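Local structure of endo-b-1,4-glucanase (Nasutitermes takasagoensis, 1KS8) at residues Trp32-Gln44 with Pro130-Ile142. The protein probably cuts internal beta-1,4-glucosidic linkages of cellulose and related beta-glucans, as a family 9 glycosyl hydrolase with an (alpha/alpha)6 fold. Residues are numbered along the deposited sequence; the frame is centred on the assembly and turned at random.
Sequences WRKDSALNDQGDQ and PEDMTMARPAYKI
Arg137 grips Asp40 side-on, one nitrogen to each carboxylate oxygen: NE reaches Asp40 OD1 at 2.8 Å and NH2 reaches Asp40 OD2 at 3.0 Å. Both bonds are nearly straight and arrive on the syn sides of the oxygens, with the two flat groups only 20° from coplanar. A bend at chi3 (64°) in the Arg137 side chain turns the guanidinium edge to the acid, while Met133 CE lies over one guanidinium face, toward its rim, and 4.3 Å from Ala37 CB. A methionine in place of Arg137 would probably leave Asp40 OD1 without its partner and the carboxylate freer to turn about the remaining Lys60 salt bridge at OD2.

Toward the Trp32 end, carbon packing and water bridges replace the direct salt bridge. Pro130 sets its CB 3.5 Å from Ser36 OG and its CG near the Arg33 guanidinium, whose NH1 binds the carbonyls of Ala18 and Arg20. Glu131 folds back at chi2 (-94°), laying its carboxylate beside CB and CG of Lys34; water links Glu131 OE1 to Arg33 NE and Lys34 N.

At the other end Ala139 CB sits 3.3 Å from Gln41 O. Beyond it Lys141 NZ makes a weak salt bridge to Asp43 OD1, and one water donates to both that oxygen and Ala139 O.

The contact thus lays the long loop between helix 5-18 and strand 60-61 along the approach to edge strand 139-142. Strand 113-117, the middle one of the three-stranded sheet, pairs antiparallel with it, Tyr114 touching Ala139 and Lys141; helix 120-124 meets Met133 through Asp123, and helix 361-364 packs on Pro130 and Arg33 through Ser362.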
loop_
_atom_site.group_PDB
_atom_site.type_symbol
_atom_site.label_atom_id
_atom_site.label_comp_id
_atom_site.label_asym_id
_atom_site.label_seq_id
_atom_site.Cartn_x
_atom_site.Cartn_y
_atom_site.Cartn_z
ATOM N N TRP A 32 10.960 13.629 13.966
ATOM C CA TRP A 32 10.068 14.764 14.171
ATOM C C TRP A 32 8.657 14.245 14.445
ATOM O O TRP A 32 7.788 14.991 14.897
ATOM C CB TRP A 32 10.079 15.733 12.979
ATOM C CG TRP A 32 9.939 15.122 11.621
ATOM C CD1 TRP A 32 10.949 14.783 10.765
ATOM C CD2 TRP A 32 8.717 14.827 10.934
ATOM N NE1 TRP A 32 10.432 14.302 9.588
ATOM C CE2 TRP A 32 9.065 14.316 9.664
ATOM C CE3 TRP A 32 7.361 14.946 11.269
ATOM C CZ2 TRP A 32 8.106 13.924 8.725
ATOM C CZ3 TRP A 32 6.407 14.556 10.336
ATOM C CH2 TRP A 32 6.785 14.050 9.079
ATOM N N ARG A 33 8.436 12.960 14.168
ATOM C CA ARG A 33 7.146 12.331 14.446
ATOM C C ARG A 33 7.173 11.891 15.910
ATOM O O ARG A 33 8.203 11.422 16.404
ATOM C CB ARG A 33 6.919 11.109 13.546
ATOM C CG ARG A 33 6.373 11.413 12.152
ATOM C CD ARG A 33 5.016 12.110 12.215
ATOM N NE ARG A 33 4.212 11.609 13.327
ATOM C CZ ARG A 33 3.672 10.397 13.390
ATOM N NH1 ARG A 33 3.827 9.539 12.389
ATOM N NH2 ARG A 33 3.012 10.028 14.481
ATOM N N LYS A 34 6.044 12.041 16.596
ATOM C CA LYS A 34 5.950 11.685 18.010
ATOM C C LYS A 34 4.830 10.691 18.294
ATOM O O LYS A 34 3.968 10.451 17.451
ATOM C CB LYS A 34 5.704 12.947 18.841
ATOM C CG LYS A 34 6.680 14.082 18.576
ATOM C CD LYS A 34 8.105 13.693 18.929
ATOM C CE LYS A 34 9.072 14.805 18.558
ATOM N NZ LYS A 34 10.489 14.449 18.846
ATOM N N ASP A 35 4.846 10.119 19.495
ATOM C CA ASP A 35 3.814 9.174 19.901
ATOM C C ASP A 35 2.450 9.843 19.747
ATOM O O ASP A 35 2.279 11.012 20.100
ATOM C CB ASP A 35 4.001 8.763 21.366
ATOM C CG ASP A 35 5.294 8.010 21.610
ATOM O OD1 ASP A 35 5.957 7.598 20.637
ATOM O OD2 ASP A 35 5.640 7.821 22.797
ATOM N N SER A 36 1.470 9.100 19.243
ATOM C CA SER A 36 0.139 9.660 19.046
ATOM C C SER A 36 -0.910 8.568 18.929
ATOM O O SER A 36 -0.578 7.391 18.772
ATOM C CB SER A 36 0.111 10.512 17.775
ATOM O OG SER A 36 0.238 9.702 16.616
ATOM N N ALA A 37 -2.176 8.976 18.998
ATOM C CA ALA A 37 -3.303 8.054 18.895
ATOM C C ALA A 37 -3.122 6.885 19.852
ATOM O O ALA A 37 -3.397 5.733 19.506
ATOM C CB ALA A 37 -3.429 7.551 17.457
ATOM N N LEU A 38 -2.683 7.196 21.068
ATOM C CA LEU A 38 -2.432 6.178 22.083
ATOM C C LEU A 38 -3.688 5.640 22.761
ATOM O O LEU A 38 -3.608 4.717 23.571
ATOM C CB LEU A 38 -1.471 6.731 23.141
ATOM C CG LEU A 38 -0.121 7.213 22.599
ATOM C CD1 LEU A 38 0.724 7.759 23.743
ATOM C CD2 LEU A 38 0.595 6.066 21.904
ATOM N N ASN A 39 -4.842 6.211 22.428
ATOM C CA ASN A 39 -6.105 5.772 23.014
ATOM C C ASN A 39 -6.975 5.011 22.016
ATOM O O ASN A 39 -8.131 4.702 22.302
ATOM C CB ASN A 39 -6.884 6.977 23.548
ATOM C CG ASN A 39 -6.259 7.568 24.798
ATOM O OD1 ASN A 39 -6.097 8.784 24.908
ATOM N ND2 ASN A 39 -5.916 6.710 25.753
ATOM N N ASP A 40 -6.428 4.713 20.840
ATOM C CA ASP A 40 -7.189 3.981 19.831
ATOM C C ASP A 40 -7.618 2.642 20.420
ATOM O O ASP A 40 -6.783 1.857 20.878
ATOM C CB ASP A 40 -6.343 3.774 18.571
ATOM C CG ASP A 40 -6.239 5.036 17.724
ATOM O OD1 ASP A 40 -6.669 6.109 18.193
ATOM O OD2 ASP A 40 -5.728 4.951 16.588
ATOM N N GLN A 41 -8.919 2.376 20.403
ATOM C CA GLN A 41 -9.424 1.144 20.993
ATOM C C GLN A 41 -10.748 0.673 20.411
ATOM O O GLN A 41 -11.500 1.457 19.826
ATOM C CB GLN A 41 -9.574 1.346 22.499
ATOM C CG GLN A 41 -10.614 2.394 22.869
ATOM C CD GLN A 41 -10.461 2.882 24.293
ATOM O OE1 GLN A 41 -9.601 3.717 24.587
ATOM N NE2 GLN A 41 -11.282 2.355 25.191
ATOM N N GLY A 42 -11.024 -0.617 20.593
ATOM C CA GLY A 42 -12.250 -1.213 20.095
ATOM C C GLY A 42 -13.456 -0.926 20.969
ATOM O O GLY A 42 -13.358 -0.217 21.971
ATOM N N ASP A 43 -14.597 -1.497 20.594
ATOM C CA ASP A 43 -15.838 -1.275 21.324
ATOM C C ASP A 43 -15.835 -1.788 22.764
ATOM O O ASP A 43 -16.604 -1.299 23.592
ATOM C CB ASP A 43 -17.006 -1.867 20.531
ATOM C CG ASP A 43 -17.211 -1.165 19.193
ATOM O OD1 ASP A 43 -18.041 -1.635 18.387
ATOM O OD2 ASP A 43 -16.543 -0.138 18.946
ATOM N N GLN A 44 -14.979 -2.762 23.063
ATOM C CA GLN A 44 -14.876 -3.289 24.422
ATOM C C GLN A 44 -13.615 -2.750 25.088
ATOM O O GLN A 44 -13.235 -3.181 26.175
ATOM C CB GLN A 44 -14.839 -4.823 24.428
ATOM C CG GLN A 44 -16.207 -5.476 24.312
ATOM C CD GLN A 44 -16.798 -5.356 22.929
ATOM O OE1 GLN A 44 -18.016 -5.257 22.767
ATOM N NE2 GLN A 44 -15.943 -5.382 21.918
ATOM N N PRO A 130 -0.521 14.852 14.975
ATOM C CA PRO A 130 -1.383 13.780 15.487
ATOM C C PRO A 130 -1.445 13.679 17.008
ATOM O O PRO A 130 -2.496 13.345 17.566
ATOM C CB PRO A 130 -0.817 12.525 14.817
ATOM C CG PRO A 130 0.626 12.861 14.589
ATOM C CD PRO A 130 0.588 14.313 14.166
ATOM N N GLU A 131 -0.334 13.976 17.677
ATOM C CA GLU A 131 -0.299 13.915 19.135
ATOM C C GLU A 131 -1.180 14.994 19.767
ATOM O O GLU A 131 -1.445 14.953 20.968
ATOM C CB GLU A 131 1.140 14.057 19.654
ATOM C CG GLU A 131 1.841 15.347 19.236
ATOM C CD GLU A 131 2.677 15.197 17.976
ATOM O OE1 GLU A 131 2.272 14.443 17.062
ATOM O OE2 GLU A 131 3.741 15.848 17.898
ATOM N N ASP A 132 -1.633 15.951 18.961
ATOM C CA ASP A 132 -2.483 17.031 19.462
ATOM C C ASP A 132 -3.979 16.789 19.260
ATOM O O ASP A 132 -4.801 17.628 19.631
ATOM C CB ASP A 132 -2.104 18.367 18.810
ATOM C CG ASP A 132 -0.740 18.873 19.246
ATOM O OD1 ASP A 132 -0.200 18.377 20.256
ATOM O OD2 ASP A 132 -0.214 19.784 18.573
ATOM N N MET A 133 -4.341 15.655 18.667
ATOM C CA MET A 133 -5.753 15.348 18.443
ATOM C C MET A 133 -6.501 15.234 19.762
ATOM O O MET A 133 -5.988 14.670 20.723
ATOM C CB MET A 133 -5.913 14.030 17.678
ATOM C CG MET A 133 -5.429 14.057 16.239
ATOM S SD MET A 133 -5.916 12.570 15.338
ATOM C CE MET A 133 -4.709 11.392 15.943
ATOM N N THR A 134 -7.717 15.770 19.799
ATOM C CA THR A 134 -8.537 15.705 21.003
ATOM C C THR A 134 -9.945 15.211 20.682
ATOM O O THR A 134 -10.768 15.047 21.584
ATOM C CB THR A 134 -8.656 17.081 21.690
ATOM O OG1 THR A 134 -9.343 17.994 20.827
ATOM C CG2 THR A 134 -7.275 17.633 22.013
ATOM N N MET A 135 -10.224 14.973 19.402
ATOM C CA MET A 135 -11.547 14.510 19.003
ATOM C C MET A 135 -11.695 13.009 19.203
ATOM O O MET A 135 -10.708 12.270 19.230
ATOM C CB MET A 135 -11.827 14.855 17.535
ATOM C CG MET A 135 -11.225 13.897 16.508
ATOM S SD MET A 135 -9.420 13.890 16.434
ATOM C CE MET A 135 -9.126 15.347 15.427
ATOM N N ALA A 136 -12.938 12.562 19.350
ATOM C CA ALA A 136 -13.209 11.146 19.529
ATOM C C ALA A 136 -12.776 10.401 18.276
ATOM O O ALA A 136 -12.912 10.907 17.160
ATOM C CB ALA A 136 -14.696 10.921 19.786
ATOM N N ARG A 137 -12.239 9.204 18.470
ATOM C CA ARG A 137 -11.798 8.368 17.364
ATOM C C ARG A 137 -12.531 7.035 17.424
ATOM O O ARG A 137 -12.053 6.063 18.015
ATOM C CB ARG A 137 -10.279 8.167 17.418
ATOM C CG ARG A 137 -9.514 9.389 16.919
ATOM C CD ARG A 137 -8.025 9.324 17.217
ATOM N NE ARG A 137 -7.330 8.233 16.536
ATOM C CZ ARG A 137 -7.044 8.203 15.236
ATOM N NH1 ARG A 137 -7.394 9.206 14.440
ATOM N NH2 ARG A 137 -6.373 7.173 14.733
ATOM N N PRO A 138 -13.726 6.981 16.818
ATOM C CA PRO A 138 -14.523 5.755 16.812
ATOM C C PRO A 138 -13.809 4.641 16.064
ATOM O O PRO A 138 -13.019 4.898 15.152
ATOM C CB PRO A 138 -15.810 6.174 16.098
ATOM C CG PRO A 138 -15.880 7.653 16.321
ATOM C CD PRO A 138 -14.450 8.084 16.162
ATOM N N ALA A 139 -14.089 3.406 16.460
ATOM C CA ALA A 139 -13.515 2.240 15.809
ATOM C C ALA A 139 -14.685 1.489 15.194
ATOM O O ALA A 139 -15.713 1.284 15.846
ATOM C CB ALA A 139 -12.788 1.365 16.822
ATOM N N TYR A 140 -14.537 1.095 13.934
ATOM C CA TYR A 140 -15.593 0.386 13.222
ATOM C C TYR A 140 -15.122 -1.012 12.851
ATOM O O TYR A 140 -13.959 -1.209 12.489
ATOM C CB TYR A 140 -15.973 1.157 11.956
ATOM C CG TYR A 140 -16.368 2.600 12.193
ATOM C CD1 TYR A 140 -17.398 2.930 13.072
ATOM C CD2 TYR A 140 -15.727 3.636 11.514
ATOM C CE1 TYR A 140 -17.783 4.260 13.268
ATOM C CE2 TYR A 140 -16.103 4.965 11.701
ATOM C CZ TYR A 140 -17.129 5.268 12.576
ATOM O OH TYR A 140 -17.503 6.585 12.750
ATOM N N LYS A 141 -16.029 -1.979 12.923
ATOM C CA LYS A 141 -15.675 -3.357 12.627
ATOM C C LYS A 141 -16.647 -4.068 11.697
ATOM O O LYS A 141 -17.762 -3.601 11.447
ATOM C CB LYS A 141 -15.614 -4.150 13.933
ATOM C CG LYS A 141 -16.979 -4.307 14.605
ATOM C CD LYS A 141 -16.885 -5.093 15.906
ATOM C CE LYS A 141 -18.263 -5.439 16.449
ATOM N NZ LYS A 141 -19.090 -4.231 16.695
ATOM N N ILE A 142 -16.189 -5.199 11.177
ATOM C CA ILE A 142 -17.026 -6.058 10.363
ATOM C C ILE A 142 -17.152 -7.314 11.225
ATOM O O ILE A 142 -16.281 -7.598 12.055
ATOM C CB ILE A 142 -16.392 -6.422 8.986
ATOM C CG1 ILE A 142 -14.957 -6.922 9.156
ATOM C CG2 ILE A 142 -16.447 -5.217 8.056
ATOM C CD1 ILE A 142 -14.343 -7.450 7.864
HETATM O O HOH W 1 5.486 16.407 15.773
HETATM O O HOH W 2 3.988 13.655 15.174
HETATM O O HOH W 3 -3.249 11.553 19.540
HETATM O O HOH W 4 -10.503 4.786 19.787
HETATM O O HOH W 5 -15.663 2.929 18.945
HETATM O O HOH W 6 -18.025 -0.061 16.242
#